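Long-range contacts in cadherin-23 (Mus musculus, PDB 5UZ8), which is a calcium-binding cadherin of tandem extracellular repeats that probably serves adhesion and mechanotransduction in hearing: residues E21-V32 against G66-E77; D108-F116 against D193-E204. All coordinates share one frame; numbering follows the deposited sequence. Where two conformers were deposited one is given.

Contact 1: E21-V32 against G66-E77; sequences EGATPGTTLIAV and GKVIANRTVDYE. With CA (calcium ion), chain K; CA (calcium ion), chain J.
Glu21 reaches over to Tyr76 and Glu77 at the calcium end of this pairing. Its CB lies 3.6 Å from the carbonyl O of Val74, and CG passes near CB of Tyr76. Beyond CG the chain runs extended (chi2 167°), which carries the carboxylate to the metals: CD packs 3.4 Å from Tyr76 CB, OE1 binds one calcium ion, and OE2 binds the other at 2.4 Å. OE2 also accepts the backbone N of Tyr76 at 2.8 Å, from above the carboxylate plane. Glu77 OE2 bridges both ions, while Asp75 OD1 binds the one held by Glu21 OE2 and takes Glu77 N in an Asx turn; the shared cations probably offset the crowding of carboxylates. Further along, Gly26 N and Thr27 O, in the type II turn 24-27, bond to Ala70 O and N. Strands 28-32 and 66-70 then run antiparallel, with Leu29 and Ile30 both facing Val68 in a classic beta bulge; Ile30 CG2 lies 3.8 Å from Val68 CB. A bulged strand pair with acidic calcium ligands at one end fits the interdomain end of a cadherin repeat.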
# COMPACT_ATOMS: atom_id res chain seq x y z
N GLU A 21 27.43 2.72 -13.50
CA GLU A 21 27.09 3.97 -12.83
C GLU A 21 27.55 3.92 -11.37
O GLU A 21 27.60 2.86 -10.76
CB GLU A 21 25.61 4.29 -12.93
CG GLU A 21 24.71 3.34 -12.16
CD GLU A 21 23.30 3.85 -12.01
OE1 GLU A 21 22.35 3.01 -12.03
OE2 GLU A 21 23.13 5.08 -11.85
N GLY A 22 27.96 5.07 -10.85
CA GLY A 22 28.44 5.17 -9.49
C GLY A 22 29.91 4.88 -9.28
O GLY A 22 30.38 4.96 -8.14
N ALA A 23 30.64 4.53 -10.35
CA ALA A 23 32.07 4.31 -10.27
C ALA A 23 32.70 5.52 -9.58
O ALA A 23 32.46 6.68 -9.97
CB ALA A 23 32.65 4.16 -11.67
N THR A 24 33.47 5.26 -8.55
CA THR A 24 33.99 6.35 -7.71
C THR A 24 35.08 7.15 -8.45
O THR A 24 35.81 6.60 -9.29
CB THR A 24 34.53 5.83 -6.36
OG1 THR A 24 35.39 4.70 -6.60
CG2 THR A 24 33.40 5.41 -5.45
N PRO A 25 35.24 8.44 -8.11
CA PRO A 25 36.30 9.21 -8.74
C PRO A 25 37.65 8.53 -8.61
O PRO A 25 37.97 7.93 -7.57
CB PRO A 25 36.26 10.56 -8.01
CG PRO A 25 34.85 10.68 -7.56
CD PRO A 25 34.43 9.27 -7.20
N GLY A 26 38.45 8.60 -9.67
CA GLY A 26 39.74 7.90 -9.72
C GLY A 26 39.70 6.50 -10.31
O GLY A 26 40.75 5.96 -10.62
N THR A 27 38.52 5.92 -10.45
CA THR A 27 38.34 4.59 -11.03
C THR A 27 38.74 4.62 -12.49
O THR A 27 38.38 5.56 -13.22
CB THR A 27 36.88 4.14 -10.92
OG1 THR A 27 36.53 4.03 -9.54
CG2 THR A 27 36.63 2.75 -11.60
N THR A 28 39.50 3.61 -12.91
CA THR A 28 39.92 3.51 -14.29
C THR A 28 38.72 3.11 -15.13
O THR A 28 38.05 2.11 -14.85
CB THR A 28 41.05 2.48 -14.48
OG1 THR A 28 42.22 2.93 -13.80
CG2 THR A 28 41.37 2.28 -15.95
N LEU A 29 38.43 3.92 -16.14
CA LEU A 29 37.29 3.68 -17.00
C LEU A 29 37.69 2.99 -18.31
O LEU A 29 36.97 2.14 -18.80
CB LEU A 29 36.59 4.96 -17.30
CG LEU A 29 36.13 5.77 -16.09
CD1 LEU A 29 35.39 7.00 -16.60
CD2 LEU A 29 35.26 4.95 -15.16
N ILE A 30 38.82 3.40 -18.87
CA ILE A 30 39.34 2.81 -20.09
C ILE A 30 40.79 3.20 -20.19
O ILE A 30 41.17 4.24 -19.68
CB ILE A 30 38.55 3.27 -21.34
CG1 ILE A 30 38.93 2.44 -22.58
CG2 ILE A 30 38.66 4.78 -21.59
CD1 ILE A 30 37.96 2.69 -23.73
N ALA A 31 41.60 2.36 -20.82
CA ALA A 31 42.97 2.73 -21.11
C ALA A 31 43.25 2.52 -22.56
O ALA A 31 43.01 1.43 -23.08
CB ALA A 31 43.92 1.90 -20.28
N VAL A 32 43.70 3.58 -23.22
CA VAL A 32 44.03 3.53 -24.64
C VAL A 32 45.50 3.84 -24.81
O VAL A 32 46.15 4.35 -23.89
CB VAL A 32 43.17 4.50 -25.46
CG1 VAL A 32 41.70 4.27 -25.21
CG2 VAL A 32 43.54 5.95 -25.18
N GLY A 66 47.43 7.02 -21.77
CA GLY A 66 46.03 7.06 -22.17
C GLY A 66 45.10 6.42 -21.15
O GLY A 66 44.03 5.91 -21.52
N LYS A 67 45.43 6.50 -19.87
CA LYS A 67 44.55 5.98 -18.85
C LYS A 67 43.49 7.01 -18.47
O LYS A 67 43.83 8.07 -17.97
CB LYS A 67 45.33 5.56 -17.60
CG LYS A 67 44.42 4.86 -16.60
CD LYS A 67 45.06 4.75 -15.23
CE LYS A 67 46.22 3.79 -15.20
NZ LYS A 67 46.93 4.03 -13.90
N VAL A 68 42.22 6.68 -18.67
CA VAL A 68 41.11 7.59 -18.41
C VAL A 68 40.42 7.11 -17.15
O VAL A 68 40.05 5.93 -17.04
CB VAL A 68 40.11 7.62 -19.58
CG1 VAL A 68 38.93 8.52 -19.26
CG2 VAL A 68 40.82 8.06 -20.87
N ILE A 69 40.28 8.04 -16.21
CA ILE A 69 39.67 7.77 -14.91
C ILE A 69 38.42 8.63 -14.70
O ILE A 69 38.22 9.66 -15.36
CB ILE A 69 40.66 8.00 -13.75
CG1 ILE A 69 41.04 9.49 -13.62
CG2 ILE A 69 41.90 7.14 -13.95
CD1 ILE A 69 42.06 9.83 -12.54
N ALA A 70 37.58 8.19 -13.77
CA ALA A 70 36.41 8.93 -13.37
C ALA A 70 36.76 10.26 -12.66
O ALA A 70 37.62 10.30 -11.77
CB ALA A 70 35.51 8.06 -12.49
N ASN A 71 36.06 11.32 -13.07
CA ASN A 71 36.06 12.60 -12.42
C ASN A 71 34.80 12.66 -11.55
O ASN A 71 34.81 12.06 -10.49
CB ASN A 71 36.21 13.74 -13.45
CG ASN A 71 36.31 15.11 -12.82
OD1 ASN A 71 36.37 15.25 -11.59
ND2 ASN A 71 36.38 16.14 -13.66
N ARG A 72 33.74 13.35 -11.98
CA ARG A 72 32.49 13.23 -11.27
C ARG A 72 31.94 11.82 -11.46
O ARG A 72 32.15 11.18 -12.50
CB ARG A 72 31.49 14.30 -11.72
CG ARG A 72 31.92 15.67 -11.27
CD ARG A 72 31.10 16.77 -11.91
NE ARG A 72 31.55 18.06 -11.40
CZ ARG A 72 32.67 18.69 -11.77
NH1 ARG A 72 33.48 18.19 -12.72
NH2 ARG A 72 32.96 19.86 -11.18
N THR A 73 31.23 11.34 -10.45
CA THR A 73 30.52 10.07 -10.61
C THR A 73 29.32 10.24 -11.52
O THR A 73 28.64 11.24 -11.48
CB THR A 73 30.02 9.50 -9.28
OG1 THR A 73 29.21 10.49 -8.62
CG2 THR A 73 31.20 9.12 -8.44
N VAL A 74 29.10 9.24 -12.36
CA VAL A 74 28.02 9.26 -13.35
C VAL A 74 26.80 8.50 -12.81
O VAL A 74 26.94 7.53 -12.06
CB VAL A 74 28.50 8.68 -14.69
CG1 VAL A 74 28.66 7.16 -14.65
CG2 VAL A 74 27.59 9.10 -15.83
N ASP A 75 25.64 9.00 -13.20
CA ASP A 75 24.35 8.47 -12.81
C ASP A 75 23.62 8.00 -14.09
O ASP A 75 23.30 8.80 -14.96
CB ASP A 75 23.56 9.61 -12.15
CG ASP A 75 22.17 9.17 -11.66
OD1 ASP A 75 21.80 7.98 -11.75
OD2 ASP A 75 21.44 10.05 -11.18
N TYR A 76 23.33 6.70 -14.17
CA TYR A 76 22.63 6.14 -15.32
C TYR A 76 21.28 6.82 -15.50
O TYR A 76 20.82 6.98 -16.60
CB TYR A 76 22.42 4.62 -15.17
CG TYR A 76 21.77 4.00 -16.38
CD1 TYR A 76 22.54 3.64 -17.52
CD2 TYR A 76 20.40 3.80 -16.43
CE1 TYR A 76 21.93 3.09 -18.62
CE2 TYR A 76 19.81 3.23 -17.53
CZ TYR A 76 20.57 2.90 -18.62
OH TYR A 76 19.96 2.36 -19.71
N GLU A 77 20.65 7.21 -14.40
CA GLU A 77 19.37 7.89 -14.50
C GLU A 77 19.47 9.29 -15.14
O GLU A 77 18.44 9.83 -15.51
CB GLU A 77 18.65 7.91 -13.14
CG GLU A 77 18.01 6.59 -12.76
CD GLU A 77 18.99 5.43 -12.53
OE1 GLU A 77 18.83 4.44 -13.25
OE2 GLU A 77 19.88 5.45 -11.64
CA CA K . 21.60 6.14 -10.31
CA CA J . 20.04 2.86 -11.67
O HOH W 1 31.28 7.39 -12.41
O HOH W 2 48.62 4.67 -22.61
O HOH W 3 19.93 7.07 -8.94
O HOH W 4 23.13 7.61 -9.09

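Contact 2: D108-F116 against D193-E204; sequences DINDNNPIF and DNPGDVASNRRE. With CA (calcium ion), chain J; CA (calcium ion), chain I; CA (calcium ion), chain K.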
# COMPACT_ATOMS: atom_id res chain seq x y z
N ASP A 108 23.34 0.45 -15.94
CA ASP A 108 22.41 0.67 -14.84
C ASP A 108 22.73 -0.30 -13.70
O ASP A 108 22.92 -1.51 -13.92
CB ASP A 108 20.99 0.42 -15.37
CG ASP A 108 19.88 0.66 -14.35
OD1 ASP A 108 19.98 1.60 -13.52
OD2 ASP A 108 18.86 -0.07 -14.46
N ILE A 109 22.72 0.22 -12.48
CA ILE A 109 22.67 -0.62 -11.27
C ILE A 109 21.36 -0.36 -10.53
O ILE A 109 20.68 0.65 -10.76
CB ILE A 109 23.90 -0.39 -10.32
CG1 ILE A 109 23.77 0.92 -9.54
CG2 ILE A 109 25.21 -0.47 -11.09
CD1 ILE A 109 24.94 1.25 -8.63
N ASN A 110 20.99 -1.27 -9.65
CA ASN A 110 19.73 -1.17 -8.95
C ASN A 110 19.88 -0.29 -7.72
O ASN A 110 19.88 -0.77 -6.58
CB ASN A 110 19.19 -2.56 -8.59
CG ASN A 110 17.77 -2.50 -8.07
OD1 ASN A 110 17.05 -1.57 -8.39
ND2 ASN A 110 17.36 -3.48 -7.29
N ASP A 111 19.96 1.02 -7.97
CA ASP A 111 20.18 2.01 -6.91
C ASP A 111 18.95 2.86 -6.56
O ASP A 111 19.06 3.80 -5.76
CB ASP A 111 21.43 2.88 -7.19
CG ASP A 111 21.37 3.67 -8.50
OD1 ASP A 111 20.57 3.37 -9.42
OD2 ASP A 111 22.23 4.57 -8.67
N ASN A 112 17.79 2.54 -7.13
CA ASN A 112 16.55 3.22 -6.76
C ASN A 112 15.53 2.22 -6.23
O ASN A 112 15.32 1.15 -6.82
CB ASN A 112 15.97 3.99 -7.94
CG ASN A 112 16.82 5.20 -8.31
OD1 ASN A 112 16.63 6.28 -7.74
ND2 ASN A 112 17.81 4.99 -9.18
N ASN A 113 14.88 2.58 -5.13
CA ASN A 113 13.81 1.78 -4.55
C ASN A 113 12.52 2.10 -5.27
O ASN A 113 12.32 3.26 -5.66
CB ASN A 113 13.59 2.12 -3.08
CG ASN A 113 14.73 1.67 -2.20
OD1 ASN A 113 15.85 1.95 -2.47
ND2 ASN A 113 14.41 0.94 -1.13
N PRO A 114 11.58 1.13 -5.30
CA PRO A 114 10.21 1.52 -5.65
C PRO A 114 9.66 2.45 -4.59
O PRO A 114 9.92 2.24 -3.39
CB PRO A 114 9.42 0.21 -5.69
CG PRO A 114 10.42 -0.87 -5.62
CD PRO A 114 11.67 -0.30 -4.98
N ILE A 115 8.99 3.49 -5.02
CA ILE A 115 8.48 4.56 -4.14
C ILE A 115 7.00 4.70 -4.41
O ILE A 115 6.60 4.93 -5.55
CB ILE A 115 9.18 5.90 -4.38
CG1 ILE A 115 10.67 5.82 -4.00
CG2 ILE A 115 8.52 7.02 -3.56
CD1 ILE A 115 11.51 6.99 -4.51
N PHE A 116 6.19 4.55 -3.36
CA PHE A 116 4.73 4.67 -3.52
C PHE A 116 4.30 6.07 -3.88
O PHE A 116 4.91 7.03 -3.43
CB PHE A 116 4.01 4.19 -2.30
CG PHE A 116 3.89 2.71 -2.24
CD1 PHE A 116 2.93 2.05 -2.99
CD2 PHE A 116 4.76 1.95 -1.47
CE1 PHE A 116 2.82 0.66 -2.95
CE2 PHE A 116 4.65 0.58 -1.42
CZ PHE A 116 3.70 -0.07 -2.16
N ASP A 193 11.33 -4.48 -6.06
CA ASP A 193 11.80 -4.46 -7.43
C ASP A 193 12.60 -5.72 -7.77
O ASP A 193 12.73 -6.61 -6.94
CB ASP A 193 12.56 -3.14 -7.72
CG ASP A 193 13.91 -3.08 -7.05
OD1 ASP A 193 14.44 -4.12 -6.58
OD2 ASP A 193 14.47 -1.96 -7.04
N ASN A 194 13.12 -5.78 -9.00
CA ASN A 194 14.10 -6.76 -9.44
C ASN A 194 13.66 -8.22 -9.22
O ASN A 194 14.35 -9.01 -8.55
CB ASN A 194 15.49 -6.46 -8.79
CG ASN A 194 16.64 -7.22 -9.43
OD1 ASN A 194 16.56 -7.70 -10.56
ND2 ASN A 194 17.76 -7.32 -8.67
N PRO A 195 12.47 -8.57 -9.74
CA PRO A 195 11.92 -9.89 -9.47
C PRO A 195 12.83 -11.02 -9.95
O PRO A 195 13.54 -10.91 -10.95
CB PRO A 195 10.54 -9.87 -10.19
CG PRO A 195 10.74 -8.87 -11.30
CD PRO A 195 11.62 -7.80 -10.67
N GLY A 196 12.85 -12.10 -9.17
CA GLY A 196 13.61 -13.28 -9.48
C GLY A 196 15.06 -13.24 -9.02
O GLY A 196 15.72 -14.27 -8.99
N ASP A 197 15.59 -12.07 -8.66
CA ASP A 197 17.01 -11.98 -8.27
C ASP A 197 17.08 -12.36 -6.77
O ASP A 197 16.05 -12.55 -6.10
CB ASP A 197 17.54 -10.56 -8.57
CG ASP A 197 19.08 -10.47 -8.69
OD1 ASP A 197 19.80 -11.41 -8.30
OD2 ASP A 197 19.57 -9.42 -9.17
N VAL A 198 18.30 -12.51 -6.26
CA VAL A 198 18.48 -12.79 -4.83
C VAL A 198 18.04 -11.61 -3.97
O VAL A 198 18.13 -10.46 -4.41
CB VAL A 198 19.93 -13.18 -4.46
CG1 VAL A 198 20.20 -14.63 -4.84
CG2 VAL A 198 20.96 -12.23 -5.08
N ALA A 199 17.59 -11.92 -2.76
CA ALA A 199 17.00 -10.93 -1.85
C ALA A 199 17.89 -9.69 -1.65
O ALA A 199 17.38 -8.57 -1.57
CB ALA A 199 16.69 -11.57 -0.50
N SER A 200 19.20 -9.91 -1.61
CA SER A 200 20.17 -8.83 -1.41
C SER A 200 20.29 -7.80 -2.54
O SER A 200 20.83 -6.72 -2.29
CB SER A 200 21.56 -9.41 -1.07
OG SER A 200 22.27 -9.78 -2.24
N ASN A 201 19.80 -8.11 -3.77
CA ASN A 201 19.84 -7.12 -4.88
C ASN A 201 18.41 -6.65 -5.19
O ASN A 201 18.20 -6.03 -6.21
CB ASN A 201 20.59 -7.65 -6.16
CG ASN A 201 21.08 -6.53 -7.17
OD1 ASN A 201 21.37 -5.38 -6.82
ND2 ASN A 201 21.19 -6.91 -8.42
N ARG A 202 17.46 -6.87 -4.28
CA ARG A 202 16.09 -6.37 -4.42
C ARG A 202 15.85 -5.26 -3.41
O ARG A 202 16.19 -5.43 -2.23
CB ARG A 202 15.06 -7.48 -4.22
CG ARG A 202 15.23 -8.63 -5.21
CD ARG A 202 14.07 -9.61 -5.20
NE ARG A 202 12.89 -9.02 -5.79
CZ ARG A 202 11.68 -9.56 -5.80
NH1 ARG A 202 11.44 -10.76 -5.26
NH2 ARG A 202 10.68 -8.90 -6.34
N ARG A 203 15.26 -4.16 -3.87
CA ARG A 203 14.92 -3.03 -3.04
C ARG A 203 13.41 -2.95 -2.90
O ARG A 203 12.65 -3.41 -3.76
CB ARG A 203 15.44 -1.73 -3.68
CG ARG A 203 16.92 -1.55 -3.62
CD ARG A 203 17.39 -0.31 -4.38
NE ARG A 203 18.81 -0.03 -4.15
CZ ARG A 203 19.31 0.64 -3.11
NH1 ARG A 203 20.61 0.84 -3.04
NH2 ARG A 203 18.54 1.15 -2.16
N GLU A 204 12.98 -2.36 -1.79
CA GLU A 204 11.57 -2.30 -1.46
C GLU A 204 11.20 -1.04 -0.70
O GLU A 204 12.07 -0.37 -0.08
CB GLU A 204 11.19 -3.50 -0.61
CG GLU A 204 11.81 -3.52 0.78
CD GLU A 204 11.54 -4.83 1.50
OE1 GLU A 204 11.09 -4.79 2.66
OE2 GLU A 204 11.79 -5.91 0.92
CA CA J . 20.04 2.86 -11.67
CA CA I . 15.04 -0.31 -8.56
CA CA K . 21.60 6.14 -10.31
O HOH W 5 22.59 -3.51 -8.92
O HOH W 6 22.85 0.20 -5.30
O HOH W 7 20.31 -3.14 -5.07
O HOH W 3 19.93 7.07 -8.94
O HOH W 4 23.13 7.61 -9.09
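The backbones of Asn110 and Asn113 pass Asn201 and Arg203 without beta pairing, CA of Asn113 coming 5.2 Å from CA of Arg203, and Asn110 sits at the centre of an inverse gamma turn. Its side chain divides the work between its two ends. OD1 binds a calcium ion at 2.4 Å, while ND2 gives one N-H to Asp193 OD1 and the other to the carbonyl O of Asn201 (2.9 Å), both acceptors lying in the amide plane. These two bonds fix the amide's rotation and keep the oxygen turned to the metal. Asp193 meets Asn110 from the opposite direction, their flat groups 48° apart; its OD2 binds the same ion, and its OD1 is gripped from opposite faces by Asn110 ND2 and by Arg203 N. Two first-shell ligands are thus tied to each other, and Arg203 N holds Asp193 as a second-shell group.

Arg203, extended from CG to NE, reaches across to the linker. Its NE donates to Asn110 O at 2.8 Å, in the guanidinium plane, and NH2 reaches Asn113 OD1 at 2.8 Å, on a lone pair of that oxygen. The C atom of Asp111 sits over one guanidinium face. Asn113 crosses the arginine at about a right angle; with CG beside its own backbone N (chi1 -70°), it can also send ND2 to Glu204 O, 2.9 Å away. Pro114 crosses Asp193 at about a right angle, its CG 3.8 Å from Asp193 CB. Asn112 O, Asp142, Asp144 and Phe148 add further ligands to the ion, making this the calcium site by which a cadherin linker is clasped to the repeat that follows it.

The two contacts share two calcium ions: contact 1 supplies Glu21, Asp75 and Glu77, contact 2 supplies Asp108, Ile109 and Asp111. They also touch directly, Glu21 OE1 lying 2.9 Å from Ile109 N in a probable hydrogen bond, and Tyr76 packing on Asp108. Contact 1, in the first repeat of this fragment, buries 887 Å² in all; within its strand pair Leu29, Ile30, Val32 and Val68 are buried, while the turn at Pro25 and Gly26 is exposed. Contact 2 joins the linker to a loop of the next repeat, burying 467 Å²; polar side chains and a third calcium ion hold it, with Asn110 and Asp193 buried at that metal. Together they span the junction between successive repeats.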